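Local coordinates for protein acinetobacter secreted protease CpaA (Acinetobacter nosocomialis M2, PDB 6O38) that is a secreted protease, probably a zinc-dependent enzyme of the reprolysin-like family, and a type II secretion substrate bound by its chaperone CpaB, at residues D376-S382 and A455-Q461; L433-S438 and C470-W474. All coordinates share one frame; numbering follows the deposited sequence.

Contact 1 (D376-S382 and A455-Q461)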
ATOM      1  N   ASP A 376       6.311 -17.194 -18.623  1.00 47.67           N
ATOM      2  CA  ASP A 376       6.274 -18.447 -17.881  1.00 48.16           C
ATOM      3  C   ASP A 376       7.568 -18.625 -17.098  1.00 48.58           C
ATOM      4  O   ASP A 376       8.664 -18.453 -17.641  1.00 49.28           O
ATOM      5  CB  ASP A 376       6.063 -19.626 -18.832  1.00 49.36           C
ATOM      6  CG  ASP A 376       4.651 -19.680 -19.387  1.00 49.17           C
ATOM      7  OD1 ASP A 376       3.750 -19.059 -18.785  1.00 48.20           O
ATOM      8  OD2 ASP A 376       4.443 -20.346 -20.424  1.00 50.11           O
HETATM    9  N   MSE A 377       7.441 -18.969 -15.819  1.00 49.84           N
HETATM   10  CA  MSE A 377       8.601 -19.091 -14.944  1.00 50.25           C
HETATM   11  C   MSE A 377       8.739 -20.490 -14.347  1.00 50.99           C
HETATM   12  O   MSE A 377       7.747 -21.136 -14.012  1.00 50.78           O
HETATM   13  CB  MSE A 377       8.524 -18.058 -13.817  1.00 52.16           C
HETATM   14  CG  MSE A 377       8.563 -16.612 -14.287  1.00 51.49           C
HETATM   15 SE   MSE A 377      10.314 -16.068 -14.950  0.51 52.51          SE
HETATM   16  CE  MSE A 377      11.339 -16.286 -13.307  1.00 52.81           C
ATOM     17  N   LEU A 378       9.982 -20.946 -14.219  1.00 53.68           N
ATOM     18  CA  LEU A 378      10.301 -22.199 -13.547  1.00 54.47           C
ATOM     19  C   LEU A 378      10.857 -21.880 -12.166  1.00 54.21           C
ATOM     20  O   LEU A 378      11.874 -21.188 -12.048  1.00 54.40           O
ATOM     21  CB  LEU A 378      11.309 -23.016 -14.356  1.00 55.85           C
ATOM     22  CG  LEU A 378      11.957 -24.195 -13.626  1.00 56.98           C
ATOM     23  CD1 LEU A 378      10.914 -25.226 -13.221  1.00 57.16           C
ATOM     24  CD2 LEU A 378      13.044 -24.831 -14.481  1.00 58.49           C
ATOM     25  N   LEU A 379      10.191 -22.376 -11.129  1.00 55.35           N
ATOM     26  CA  LEU A 379      10.581 -22.116  -9.750  1.00 56.28           C
ATOM     27  C   LEU A 379      11.421 -23.280  -9.243  1.00 58.84           C
ATOM     28  O   LEU A 379      10.961 -24.427  -9.236  1.00 59.77           O
ATOM     29  CB  LEU A 379       9.351 -21.907  -8.868  1.00 55.37           C
ATOM     30  CG  LEU A 379       8.376 -20.826  -9.342  1.00 52.92           C
ATOM     31  CD1 LEU A 379       7.230 -20.658  -8.354  1.00 52.33           C
ATOM     32  CD2 LEU A 379       9.097 -19.505  -9.566  1.00 52.15           C
ATOM     33  N   VAL A 380      12.646 -22.985  -8.817  1.00 57.98           N
ATOM     34  CA  VAL A 380      13.578 -23.985  -8.308  1.00 60.58           C
ATOM     35  C   VAL A 380      13.874 -23.662  -6.851  1.00 61.57           C
ATOM     36  O   VAL A 380      14.285 -22.540  -6.531  1.00 60.93           O
ATOM     37  CB  VAL A 380      14.877 -24.026  -9.134  1.00 61.59           C
ATOM     38  CG1 VAL A 380      15.759 -25.176  -8.676  1.00 64.42           C
ATOM     39  CG2 VAL A 380      14.561 -24.143 -10.617  1.00 60.42           C
ATOM     40  N   SER A 381      13.663 -24.640  -5.975  1.00 62.93           N
ATOM     41  CA  SER A 381      13.912 -24.491  -4.548  1.00 64.18           C
ATOM     42  C   SER A 381      14.980 -25.483  -4.113  1.00 67.10           C
ATOM     43  O   SER A 381      14.887 -26.675  -4.422  1.00 68.33           O
ATOM     44  CB  SER A 381      12.632 -24.702  -3.737  1.00 63.70           C
ATOM     45  OG  SER A 381      12.725 -24.077  -2.470  1.00 64.13           O
ATOM     46  N   SER A 382      15.988 -24.987  -3.405  1.00 67.67           N
ATOM     47  CA  SER A 382      17.067 -25.846  -2.941  1.00 70.59           C
ATOM     48  C   SER A 382      16.566 -26.777  -1.838  1.00 72.26           C
ATOM     49  O   SER A 382      15.735 -26.375  -1.017  1.00 71.47           O
ATOM     50  CB  SER A 382      18.235 -25.006  -2.424  1.00 71.46           C
ATOM     51  OG  SER A 382      19.256 -25.827  -1.883  1.00 74.44           O
ATOM     52  N   ALA A 455       9.277 -23.129 -20.074  1.00 53.05           N
ATOM     53  CA  ALA A 455       9.409 -22.005 -19.157  1.00 52.52           C
ATOM     54  C   ALA A 455      10.209 -20.897 -19.829  1.00 52.70           C
ATOM     55  O   ALA A 455      11.338 -21.124 -20.278  1.00 53.94           O
ATOM     56  CB  ALA A 455      10.079 -22.449 -17.860  1.00 53.46           C
ATOM     57  N   ASP A 456       9.623 -19.700 -19.906  1.00 52.00           N
ATOM     58  CA  ASP A 456      10.337 -18.571 -20.492  1.00 52.73           C
ATOM     59  C   ASP A 456      11.515 -18.145 -19.626  1.00 53.21           C
ATOM     60  O   ASP A 456      12.501 -17.608 -20.143  1.00 54.26           O
ATOM     61  CB  ASP A 456       9.380 -17.400 -20.706  1.00 51.82           C
ATOM     62  CG  ASP A 456       8.380 -17.661 -21.815  1.00 51.83           C
ATOM     63  OD1 ASP A 456       8.799 -18.123 -22.897  1.00 53.06           O
ATOM     64  OD2 ASP A 456       7.175 -17.412 -21.604  1.00 50.71           O
ATOM     65  N   GLY A 457      11.435 -18.381 -18.316  1.00 54.08           N
ATOM     66  CA  GLY A 457      12.516 -18.036 -17.415  1.00 54.37           C
ATOM     67  C   GLY A 457      12.571 -19.007 -16.257  1.00 54.28           C
ATOM     68  O   GLY A 457      11.692 -19.853 -16.080  1.00 53.89           O
ATOM     69  N   VAL A 458      13.629 -18.870 -15.462  1.00 54.07           N
ATOM     70  CA  VAL A 458      13.868 -19.722 -14.304  1.00 54.11           C
ATOM     71  C   VAL A 458      14.222 -18.833 -13.121  1.00 53.83           C
ATOM     72  O   VAL A 458      14.922 -17.826 -13.275  1.00 54.16           O
ATOM     73  CB  VAL A 458      14.980 -20.761 -14.585  1.00 55.39           C
ATOM     74  CG1 VAL A 458      16.179 -20.100 -15.239  1.00 56.39           C
ATOM     75  CG2 VAL A 458      15.391 -21.486 -13.309  1.00 56.51           C
ATOM     76  N   TYR A 459      13.728 -19.198 -11.939  1.00 55.93           N
ATOM     77  CA  TYR A 459      14.037 -18.487 -10.709  1.00 56.23           C
ATOM     78  C   TYR A 459      14.401 -19.495  -9.629  1.00 57.64           C
ATOM     79  O   TYR A 459      13.761 -20.542  -9.502  1.00 57.73           O
ATOM     80  CB  TYR A 459      12.859 -17.620 -10.253  1.00 54.74           C
ATOM     81  CG  TYR A 459      13.245 -16.554  -9.258  1.00 54.91           C
ATOM     82  CD1 TYR A 459      13.248 -16.817  -7.897  1.00 55.68           C
ATOM     83  CD2 TYR A 459      13.620 -15.285  -9.682  1.00 54.42           C
ATOM     84  CE1 TYR A 459      13.605 -15.848  -6.986  1.00 55.93           C
ATOM     85  CE2 TYR A 459      13.980 -14.308  -8.776  1.00 54.63           C
ATOM     86  CZ  TYR A 459      13.970 -14.594  -7.429  1.00 55.36           C
ATOM     87  OH  TYR A 459      14.327 -13.623  -6.521  1.00 55.65           O
ATOM     88  N   TYR A 460      15.433 -19.171  -8.853  1.00 58.56           N
ATOM     89  CA  TYR A 460      16.042 -20.104  -7.915  1.00 60.27           C
ATOM     90  C   TYR A 460      15.973 -19.546  -6.501  1.00 60.59           C
ATOM     91  O   TYR A 460      16.321 -18.383  -6.269  1.00 60.33           O
ATOM     92  CB  TYR A 460      17.494 -20.391  -8.303  1.00 61.87           C
ATOM     93  CG  TYR A 460      18.228 -21.299  -7.342  1.00 63.84           C
ATOM     94  CD1 TYR A 460      17.870 -22.634  -7.207  1.00 64.48           C
ATOM     95  CD2 TYR A 460      19.285 -20.823  -6.577  1.00 65.16           C
ATOM     96  CE1 TYR A 460      18.541 -23.468  -6.332  1.00 66.43           C
ATOM     97  CE2 TYR A 460      19.961 -21.649  -5.701  1.00 67.10           C
ATOM     98  CZ  TYR A 460      19.585 -22.970  -5.583  1.00 68.05           C
ATOM     99  OH  TYR A 460      20.258 -23.796  -4.711  1.00 70.95           O
ATOM    100  N   GLN A 461      15.521 -20.376  -5.563  1.00 63.97           N
ATOM    101  CA  GLN A 461      15.463 -20.033  -4.146  1.00 64.61           C
ATOM    102  C   GLN A 461      16.406 -20.970  -3.402  1.00 66.83           C
ATOM    103  O   GLN A 461      16.118 -22.163  -3.260  1.00 67.72           O
ATOM    104  CB  GLN A 461      14.033 -20.147  -3.617  1.00 63.66           C
ATOM    105  CG  GLN A 461      13.902 -20.038  -2.108  1.00 64.62           C
ATOM    106  CD  GLN A 461      12.455 -20.014  -1.654  1.00 63.66           C
ATOM    107  OE1 GLN A 461      11.862 -18.949  -1.489  1.00 62.51           O
ATOM    108  NE2 GLN A 461      11.877 -21.195  -1.457  1.00 64.22           N
TER
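Strands 376-381 and 457-461 pair in parallel, L378 against V458 and V380 against Y460, within the buried beta-sheet of the metalloprotease part of the chain. The pairing is a worked case of regular parallel geometry. The N and O atoms of L378 and V380 reach G457, Y459 and Q461, as in the 2.7 Å bond from Y459 N to L378 O, while M377, L379 and S381 turn theirs to strand 416-425. The ladder closes with S382 N on Q461 O (2.8 Å), just where S382 takes the N-cap of helix 383-389.

At the other end, D456 OD2 accepts D376 N on its anti side at 3.1 Å and nearly straight (172°). Its OD1 is held by the backbone N of N572, and D376 turns its own carboxylate to a salt bridge with R419.

On the face towards helices 391-411 and 496-504, the selenomethionine M377 bends at chi2 and chi3. Its selenium thereby lies against G457 CA (3.8 Å) and its CE against Y459 CB (3.7 Å). Further along, Q461 NE2 donates to S381 OG at 3.2 Å, almost in the amide plane, and also to A394 O. On the other face, V380 CG1 meets the edge of the Y460 ring at CD1 (3.6 Å), and V380 CG2 packs on V458 CG2 (3.9 Å).

Buried backbone polarity is thus met strand to strand. The carboxylates of D376 and D456 would repel one another if both are charged, which the salt bridge of D376 with R419 probably eases.

Contact 2 (L433-S438 and C470-W474); sequences LKEAIS and CGWAW
W474 NE1 donates to I437 O at 3.3 Å, a fairly straight bond (161°) and the one hydrogen bond between helix 433-438 and segment 470-474. The motif is a short helix packed beside an edge strand: 471-473 runs antiparallel to 483-487, the arrangement known from metzincin catalytic domains, where an antiparallel edge strand borders the active-site cleft. Here A473 touches E499 and H502 of the zinc-binding helix, which agrees with that role.

The indole N-H points at I437 O within its own ring plane but comes from above the carbonyl plane, off the lone pairs. A carbonyl otherwise turned along the helix axis is thus tapped from its flank. The same edge of W474 passes S438, whose OG lies in the ring plane 3.5 Å from CZ2. I437 spans from the indole of W474 to the backbone of W472: its CG1, anti to the backbone N (chi1 -152°), lies 3.8 Å from W474 NE1, and its CD1 reaches W472 O at 3.8 Å. I437 also packs on I483 and A485 of the neighbouring strand.

L433 approaches from the start of the helix. Its CB and CG lie near W472 CD1, and its CD2 sits in the indole plane, at the edge, while also meeting C470 O. C470 itself is tied to C491 by a disulfide.

The chaperone CpaB covers part of this site: H175 of CpaB meets the W474 ring at about 20° between planes, and Q171 of CpaB packs on W472. On the helix side, K434 lies over one face of W472, its CB making a CH-pi contact 4.2 Å from the centroid of the five-membered ring.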
ATOM      1  N   LEU A 433      25.613 -17.918  -4.018  1.00 76.82           N
ATOM      2  CA  LEU A 433      24.468 -17.564  -4.851  1.00 73.73           C
ATOM      3  C   LEU A 433      24.934 -16.886  -6.135  1.00 73.25           C
ATOM      4  O   LEU A 433      24.330 -17.064  -7.200  1.00 71.97           O
ATOM      5  CB  LEU A 433      23.513 -16.666  -4.072  1.00 72.37           C
ATOM      6  CG  LEU A 433      22.072 -16.593  -4.589  1.00 70.08           C
ATOM      7  CD1 LEU A 433      21.420 -17.980  -4.609  1.00 70.08           C
ATOM      8  CD2 LEU A 433      21.240 -15.623  -3.760  1.00 68.95           C
ATOM      9  N   LYS A 434      26.020 -16.107  -6.042  1.00 74.97           N
ATOM     10  CA  LYS A 434      26.619 -15.477  -7.213  1.00 75.08           C
ATOM     11  C   LYS A 434      27.076 -16.520  -8.218  1.00 75.80           C
ATOM     12  O   LYS A 434      26.915 -16.346  -9.430  1.00 75.09           O
ATOM     13  CB  LYS A 434      27.828 -14.661  -6.765  1.00 76.87           C
ATOM     14  CG  LYS A 434      28.590 -13.939  -7.859  1.00 77.52           C
ATOM     15  CD  LYS A 434      29.797 -13.227  -7.259  1.00 79.51           C
ATOM     16  CE  LYS A 434      30.617 -12.506  -8.303  1.00 80.31           C
ATOM     17  NZ  LYS A 434      31.767 -11.797  -7.673  1.00 82.61           N
ATOM     18  N   GLU A 435      27.666 -17.609  -7.727  1.00 74.04           N
ATOM     19  CA  GLU A 435      28.053 -18.711  -8.598  1.00 74.89           C
ATOM     20  C   GLU A 435      26.841 -19.453  -9.148  1.00 73.31           C
ATOM     21  O   GLU A 435      26.874 -19.927 -10.288  1.00 73.24           O
ATOM     22  CB  GLU A 435      28.978 -19.660  -7.836  1.00 78.24           C
ATOM     23  CG  GLU A 435      29.841 -20.543  -8.714  1.00 80.12           C
ATOM     24  CD  GLU A 435      30.885 -21.304  -7.908  1.00 83.71           C
ATOM     25  OE1 GLU A 435      30.730 -21.389  -6.671  1.00 84.64           O
ATOM     26  OE2 GLU A 435      31.858 -21.813  -8.505  1.00 85.77           O
ATOM     27  N   ALA A 436      25.765 -19.559  -8.361  1.00 73.69           N
ATOM     28  CA  ALA A 436      24.600 -20.326  -8.794  1.00 72.35           C
ATOM     29  C   ALA A 436      23.908 -19.679  -9.987  1.00 70.62           C
ATOM     30  O   ALA A 436      23.384 -20.380 -10.862  1.00 70.14           O
ATOM     31  CB  ALA A 436      23.621 -20.499  -7.634  1.00 71.66           C
ATOM     32  N   ILE A 437      23.881 -18.346 -10.037  1.00 68.83           N
ATOM     33  CA  ILE A 437      23.211 -17.667 -11.140  1.00 67.24           C
ATOM     34  C   ILE A 437      23.950 -17.908 -12.451  1.00 67.95           C
ATOM     35  O   ILE A 437      23.351 -17.840 -13.531  1.00 66.87           O
ATOM     36  CB  ILE A 437      23.061 -16.164 -10.832  1.00 66.50           C
ATOM     37  CG1 ILE A 437      21.844 -15.588 -11.558  1.00 64.82           C
ATOM     38  CG2 ILE A 437      24.324 -15.398 -11.200  1.00 67.88           C
ATOM     39  CD1 ILE A 437      20.536 -16.152 -11.064  1.00 64.07           C
ATOM     40  N   SER A 438      25.253 -18.188 -12.385  1.00 68.42           N
ATOM     41  CA  SER A 438      26.030 -18.470 -13.587  1.00 69.46           C
ATOM     42  C   SER A 438      25.811 -19.902 -14.063  1.00 69.87           C
ATOM     43  O   SER A 438      25.347 -20.132 -15.184  1.00 69.19           O
ATOM     44  CB  SER A 438      27.515 -18.208 -13.322  1.00 71.54           C
ATOM     45  OG  SER A 438      27.842 -16.849 -13.549  1.00 71.27           O
ATOM     46  N   CYS A 470      21.992 -10.659  -1.108  1.00 72.28           N
ATOM     47  CA  CYS A 470      21.139 -11.838  -1.088  1.00 71.69           C
ATOM     48  C   CYS A 470      20.339 -12.055  -2.368  1.00 69.85           C
ATOM     49  O   CYS A 470      19.528 -12.983  -2.415  1.00 69.36           O
ATOM     50  CB  CYS A 470      20.201 -11.778   0.125  1.00 71.52           C
ATOM     51  SG  CYS A 470      19.037 -10.395   0.232  1.00 69.96           S
ATOM     52  N   GLY A 471      20.539 -11.245  -3.397  1.00 66.50           N
ATOM     53  CA  GLY A 471      19.841 -11.440  -4.655  1.00 64.99           C
ATOM     54  C   GLY A 471      20.772 -11.270  -5.837  1.00 65.43           C
ATOM     55  O   GLY A 471      21.734 -10.501  -5.790  1.00 66.33           O
ATOM     56  N   TRP A 472      20.474 -12.007  -6.907  1.00 62.51           N
ATOM     57  CA  TRP A 472      21.266 -11.928  -8.126  1.00 62.97           C
ATOM     58  C   TRP A 472      20.367 -12.157  -9.334  1.00 61.51           C
ATOM     59  O   TRP A 472      19.469 -13.001  -9.295  1.00 60.81           O
ATOM     60  CB  TRP A 472      22.408 -12.950  -8.123  1.00 64.95           C
ATOM     61  CG  TRP A 472      23.440 -12.690  -7.070  1.00 66.64           C
ATOM     62  CD1 TRP A 472      23.553 -13.314  -5.862  1.00 67.68           C
ATOM     63  CD2 TRP A 472      24.496 -11.725  -7.122  1.00 67.61           C
ATOM     64  NE1 TRP A 472      24.620 -12.803  -5.163  1.00 69.25           N
ATOM     65  CE2 TRP A 472      25.215 -11.825  -5.915  1.00 69.22           C
ATOM     66  CE3 TRP A 472      24.907 -10.786  -8.074  1.00 67.39           C
ATOM     67  CZ2 TRP A 472      26.320 -11.024  -5.634  1.00 70.57           C
ATOM     68  CZ3 TRP A 472      26.004  -9.992  -7.795  1.00 68.72           C
ATOM     69  CH2 TRP A 472      26.699 -10.117  -6.585  1.00 70.28           C
ATOM     70  N   ALA A 473      20.628 -11.404 -10.405  1.00 59.01           N
ATOM     71  CA  ALA A 473      19.892 -11.539 -11.657  1.00 57.88           C
ATOM     72  C   ALA A 473      20.601 -10.797 -12.783  1.00 58.30           C
ATOM     73  O   ALA A 473      21.026  -9.651 -12.605  1.00 58.42           O
ATOM     74  CB  ALA A 473      18.460 -11.021 -11.508  1.00 55.94           C
ATOM     75  N   TRP A 474      20.739 -11.441 -13.939  1.00 58.61           N
ATOM     76  CA  TRP A 474      21.338 -10.788 -15.095  1.00 59.50           C
ATOM     77  C   TRP A 474      20.438  -9.667 -15.602  1.00 58.63           C
ATOM     78  O   TRP A 474      19.218  -9.823 -15.699  1.00 57.52           O
ATOM     79  CB  TRP A 474      21.591 -11.806 -16.206  1.00 60.45           C
ATOM     80  CG  TRP A 474      22.462 -12.949 -15.780  1.00 61.33           C
ATOM     81  CD1 TRP A 474      22.054 -14.202 -15.429  1.00 61.05           C
ATOM     82  CD2 TRP A 474      23.891 -12.947 -15.671  1.00 62.76           C
ATOM     83  NE1 TRP A 474      23.139 -14.979 -15.099  1.00 62.28           N
ATOM     84  CE2 TRP A 474      24.280 -14.232 -15.241  1.00 63.33           C
ATOM     85  CE3 TRP A 474      24.880 -11.983 -15.894  1.00 63.67           C
ATOM     86  CZ2 TRP A 474      25.613 -14.577 -15.028  1.00 64.78           C
ATOM     87  CZ3 TRP A 474      26.203 -12.328 -15.680  1.00 65.08           C
ATOM     88  CH2 TRP A 474      26.557 -13.615 -15.253  1.00 65.62           C
TER

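The two contacts lie about 13 Å apart, centre to centre, in the metalloprotease part of the chain, and both reach the same sheet, contact 2 through its strand 471-473. Their segments alternate in sequence: 376-382, 433-438, 455-461, then 470-474. Contact 1 joins strands inside the sheet, and strand 483-487 connects it to contact 2, pairing in parallel with 457-462 and antiparallel with 471-473. The two also touch directly, Y460 CD2 lying 4.1 Å from L433 CD1. Both border the zinc-binding helix 496-504, through Y459 in contact 1 and A473 in contact 2. CpaB reaches contact 2 but not contact 1, so the chaperone meets the sheet's outer margin rather than its interior.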